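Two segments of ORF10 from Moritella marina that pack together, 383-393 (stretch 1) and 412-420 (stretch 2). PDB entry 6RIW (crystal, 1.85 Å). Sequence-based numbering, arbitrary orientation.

Stretch 1 (383-393) LALGKGLIPAT
Stretch 2 (412-420) MPTTTVSWP

Stretch 1 enters as the end of a helix, with phi/psi near -70/-36 from Leu383 to Gly386; Lys387 loosens to -96/-11. Lys387 N donates to Leu383 O at 3.0 Å, and a weak bond joins Gly388 N to Ala384 O at 2.9 Å. Gly388 breaks the helix with phi/psi 70/21, a positive phi that favours glycine. Leu389 and Ile390 are then extended, at -130/145 and -117/116. Pro391 (-69/162), Ala392 (-71/154) and Thr393 (-88/124, chi1 m) continue as an open chain.

Stretch 2 runs antiparallel to this extended part, with Val417 at -127/156, Ser418 at -70/156 and Trp419 at -64/129. Leu389 faces Ser418 as a non-hydrogen-bonded pair, CA to CA 4.8 Å. Ile390 faces Val417 as a hydrogen-bonded pair, CA to CA 5.3 Å. Ile390 N donates to Val417 O at 2.9 Å, and Val417 N returns a bond to Ile390 O at 3.0 Å. Trp419 N reaches Gly388 O at 3.0 Å with a more bent angle of 138°. At the other end Thr393 N donates to Pro413 O at 3.1 Å. Two CA-H...O contacts help close the seam: Leu389 CA to Val417 O at 3.5 Å and Thr416 CA to Ile390 O at 3.3 Å.

Between these bonds stretch 2 bends at Thr414 (-115/8). Ala392 points its CB toward this bend; Ala392 CB lies 3.2 Å from Thr414 C, a tight fit for a small side chain. The CA-to-CB bonds of Thr414 (chi1 p) and Thr415 (chi1 t) point away from stretch 1. Ala392 N and Thr416 N, 4.2 Å apart, are both donors; water 1 accepts from Ala392 N at 2.8 Å and hydrogen bonds Thr416 OG1 (chi1 m) at 2.8 Å. Water 2 accepts from Thr393 OG1 at 2.6 Å and donates to Pro413 O at 2.9 Å.

The main bump of stretch 1 is Ile390 (chi1 m, chi2 t), which fills an apolar hollow lined by Pro413, Val417, Trp419 and Pro420. Ile390 CG2 lies 4.2 Å from Pro413 CG, and Ile390 CB 3.9 Å from Val417 CG2 (chi1 m). Ile390 CD1 sits over one face of the Trp419 six-membered ring, 4.1 Å from its centroid, in a CH-pi contact, and 3.8 Å from Pro420 CD.

Trp419 (chi1 t, chi2 -89°) is the large bump of stretch 2. It reaches back to the helix end: Trp419 CZ3 lies 3.9 Å from Ala384 CB, and Trp419 CH2 3.5 Å from Leu385 CD2 (chi1 m, chi2 t). Leu389 (m, t) lies on the sheet face opposite Ile390, with Ser418 (chi1 m); Leu389 CD2 is 4.3 Å from Ser418 CA.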

# COMPACT_ATOMS: atom_id res chain seq x y z
N LEU A 383 -24.44 -6.87 10.64
CA LEU A 383 -25.81 -7.18 10.27
C LEU A 383 -26.38 -8.28 11.17
O LEU A 383 -27.57 -8.24 11.51
CB LEU A 383 -25.90 -7.60 8.80
CG LEU A 383 -25.70 -6.44 7.80
CD1 LEU A 383 -25.75 -6.93 6.35
CD2 LEU A 383 -26.70 -5.31 8.03
N ALA A 384 -25.55 -9.25 11.56
CA ALA A 384 -26.01 -10.31 12.46
C ALA A 384 -26.35 -9.76 13.83
O ALA A 384 -27.32 -10.21 14.46
CB ALA A 384 -24.93 -11.38 12.58
N LEU A 385 -25.56 -8.80 14.33
CA LEU A 385 -25.84 -8.18 15.62
C LEU A 385 -27.16 -7.41 15.59
O LEU A 385 -27.90 -7.41 16.58
CB LEU A 385 -24.69 -7.24 16.02
CG LEU A 385 -23.44 -7.91 16.59
CD1 LEU A 385 -22.21 -6.98 16.47
CD2 LEU A 385 -23.66 -8.35 18.02
N GLY A 386 -27.46 -6.74 14.48
CA GLY A 386 -28.69 -5.98 14.40
C GLY A 386 -29.92 -6.83 14.22
O GLY A 386 -30.99 -6.50 14.74
N LYS A 387 -29.80 -7.94 13.50
CA LYS A 387 -30.93 -8.80 13.16
C LYS A 387 -31.11 -10.00 14.10
O LYS A 387 -32.14 -10.67 14.03
CB LYS A 387 -30.79 -9.30 11.72
CG LYS A 387 -30.79 -8.18 10.69
CD LYS A 387 -30.78 -8.71 9.28
CE LYS A 387 -31.02 -7.60 8.26
NZ LYS A 387 -32.34 -6.95 8.45
N GLY A 388 -30.13 -10.29 14.96
CA GLY A 388 -30.26 -11.42 15.86
C GLY A 388 -30.18 -12.79 15.22
O GLY A 388 -30.64 -13.77 15.82
N LEU A 389 -29.60 -12.89 14.02
CA LEU A 389 -29.44 -14.15 13.31
C LEU A 389 -27.99 -14.31 12.87
O LEU A 389 -27.34 -13.32 12.51
CB LEU A 389 -30.33 -14.23 12.05
CG LEU A 389 -31.85 -14.23 12.22
CD1 LEU A 389 -32.54 -13.95 10.88
CD2 LEU A 389 -32.31 -15.55 12.81
N ILE A 390 -27.50 -15.54 12.87
CA ILE A 390 -26.14 -15.83 12.43
C ILE A 390 -26.18 -16.75 11.22
O ILE A 390 -26.65 -17.89 11.31
CB ILE A 390 -25.30 -16.44 13.57
CG1 ILE A 390 -25.12 -15.40 14.69
CG2 ILE A 390 -23.96 -16.92 13.03
CD1 ILE A 390 -24.55 -15.97 15.97
N PRO A 391 -25.71 -16.28 10.06
CA PRO A 391 -25.69 -17.14 8.87
C PRO A 391 -24.67 -18.27 8.99
O PRO A 391 -23.73 -18.24 9.79
CB PRO A 391 -25.30 -16.18 7.73
CG PRO A 391 -25.52 -14.80 8.30
CD PRO A 391 -25.31 -14.90 9.77
N ALA A 392 -24.86 -19.28 8.15
CA ALA A 392 -23.98 -20.43 8.10
C ALA A 392 -22.62 -20.09 7.49
O ALA A 392 -22.47 -19.16 6.69
CB ALA A 392 -24.62 -21.54 7.27
N THR A 393 -21.62 -20.88 7.89
CA THR A 393 -20.41 -21.07 7.10
C THR A 393 -20.68 -22.22 6.15
O THR A 393 -21.07 -23.31 6.59
CB THR A 393 -19.21 -21.38 8.01
OG1 THR A 393 -18.95 -20.27 8.88
CG2 THR A 393 -17.97 -21.71 7.20
N MET A 412 -19.76 -24.15 15.46
CA MET A 412 -19.68 -23.64 14.09
C MET A 412 -21.00 -23.83 13.34
O MET A 412 -21.22 -24.89 12.73
CB MET A 412 -18.54 -24.31 13.35
CG MET A 412 -17.24 -24.37 14.14
SD MET A 412 -15.99 -25.33 13.27
CE MET A 412 -14.64 -25.33 14.45
N PRO A 413 -21.87 -22.82 13.32
CA PRO A 413 -23.15 -22.95 12.60
C PRO A 413 -22.94 -23.26 11.12
O PRO A 413 -22.15 -22.61 10.44
CB PRO A 413 -23.80 -21.58 12.80
CG PRO A 413 -23.11 -20.97 13.96
CD PRO A 413 -21.72 -21.51 13.97
N THR A 414 -23.67 -24.27 10.64
CA THR A 414 -23.71 -24.66 9.24
C THR A 414 -25.10 -24.44 8.65
O THR A 414 -25.36 -24.84 7.51
CB THR A 414 -23.27 -26.11 9.10
OG1 THR A 414 -24.21 -26.95 9.79
CG2 THR A 414 -21.88 -26.30 9.70
N THR A 415 -25.98 -23.80 9.41
CA THR A 415 -27.24 -23.27 8.93
C THR A 415 -27.45 -21.93 9.63
O THR A 415 -26.72 -21.58 10.56
CB THR A 415 -28.40 -24.22 9.24
OG1 THR A 415 -29.59 -23.77 8.57
CG2 THR A 415 -28.66 -24.27 10.74
N THR A 416 -28.46 -21.19 9.19
CA THR A 416 -28.83 -19.97 9.91
C THR A 416 -29.35 -20.34 11.29
O THR A 416 -30.20 -21.23 11.43
CB THR A 416 -29.90 -19.19 9.15
OG1 THR A 416 -29.44 -18.89 7.82
CG2 THR A 416 -30.23 -17.89 9.88
N VAL A 417 -28.82 -19.69 12.33
CA VAL A 417 -29.24 -19.95 13.70
C VAL A 417 -29.64 -18.65 14.37
O VAL A 417 -29.24 -17.55 13.97
CB VAL A 417 -28.15 -20.66 14.54
CG1 VAL A 417 -27.64 -21.91 13.83
CG2 VAL A 417 -27.00 -19.69 14.83
N SER A 418 -30.48 -18.79 15.39
CA SER A 418 -30.82 -17.66 16.23
C SER A 418 -29.61 -17.27 17.06
O SER A 418 -28.70 -18.07 17.30
CB SER A 418 -32.00 -18.00 17.14
OG SER A 418 -33.22 -17.94 16.41
N TRP A 419 -29.58 -16.01 17.48
CA TRP A 419 -28.49 -15.52 18.30
C TRP A 419 -28.50 -16.27 19.63
O TRP A 419 -29.55 -16.35 20.29
CB TRP A 419 -28.62 -14.02 18.53
CG TRP A 419 -27.35 -13.41 19.02
CD1 TRP A 419 -26.94 -13.28 20.32
CD2 TRP A 419 -26.30 -12.88 18.21
NE1 TRP A 419 -25.70 -12.69 20.36
CE2 TRP A 419 -25.28 -12.43 19.08
CE3 TRP A 419 -26.12 -12.73 16.83
CZ2 TRP A 419 -24.11 -11.84 18.61
CZ3 TRP A 419 -24.95 -12.15 16.36
CH2 TRP A 419 -23.96 -11.70 17.25
N PRO A 420 -27.37 -16.83 20.07
CA PRO A 420 -27.27 -17.66 21.28
C PRO A 420 -27.67 -16.91 22.55
O PRO A 420 -27.18 -15.80 22.75
CB PRO A 420 -25.79 -18.05 21.32
CG PRO A 420 -25.08 -17.07 20.43
CD PRO A 420 -26.07 -16.71 19.37
O HOH W 1 -27.05 -19.32 6.33
O HOH W 2 -19.67 -21.40 11.16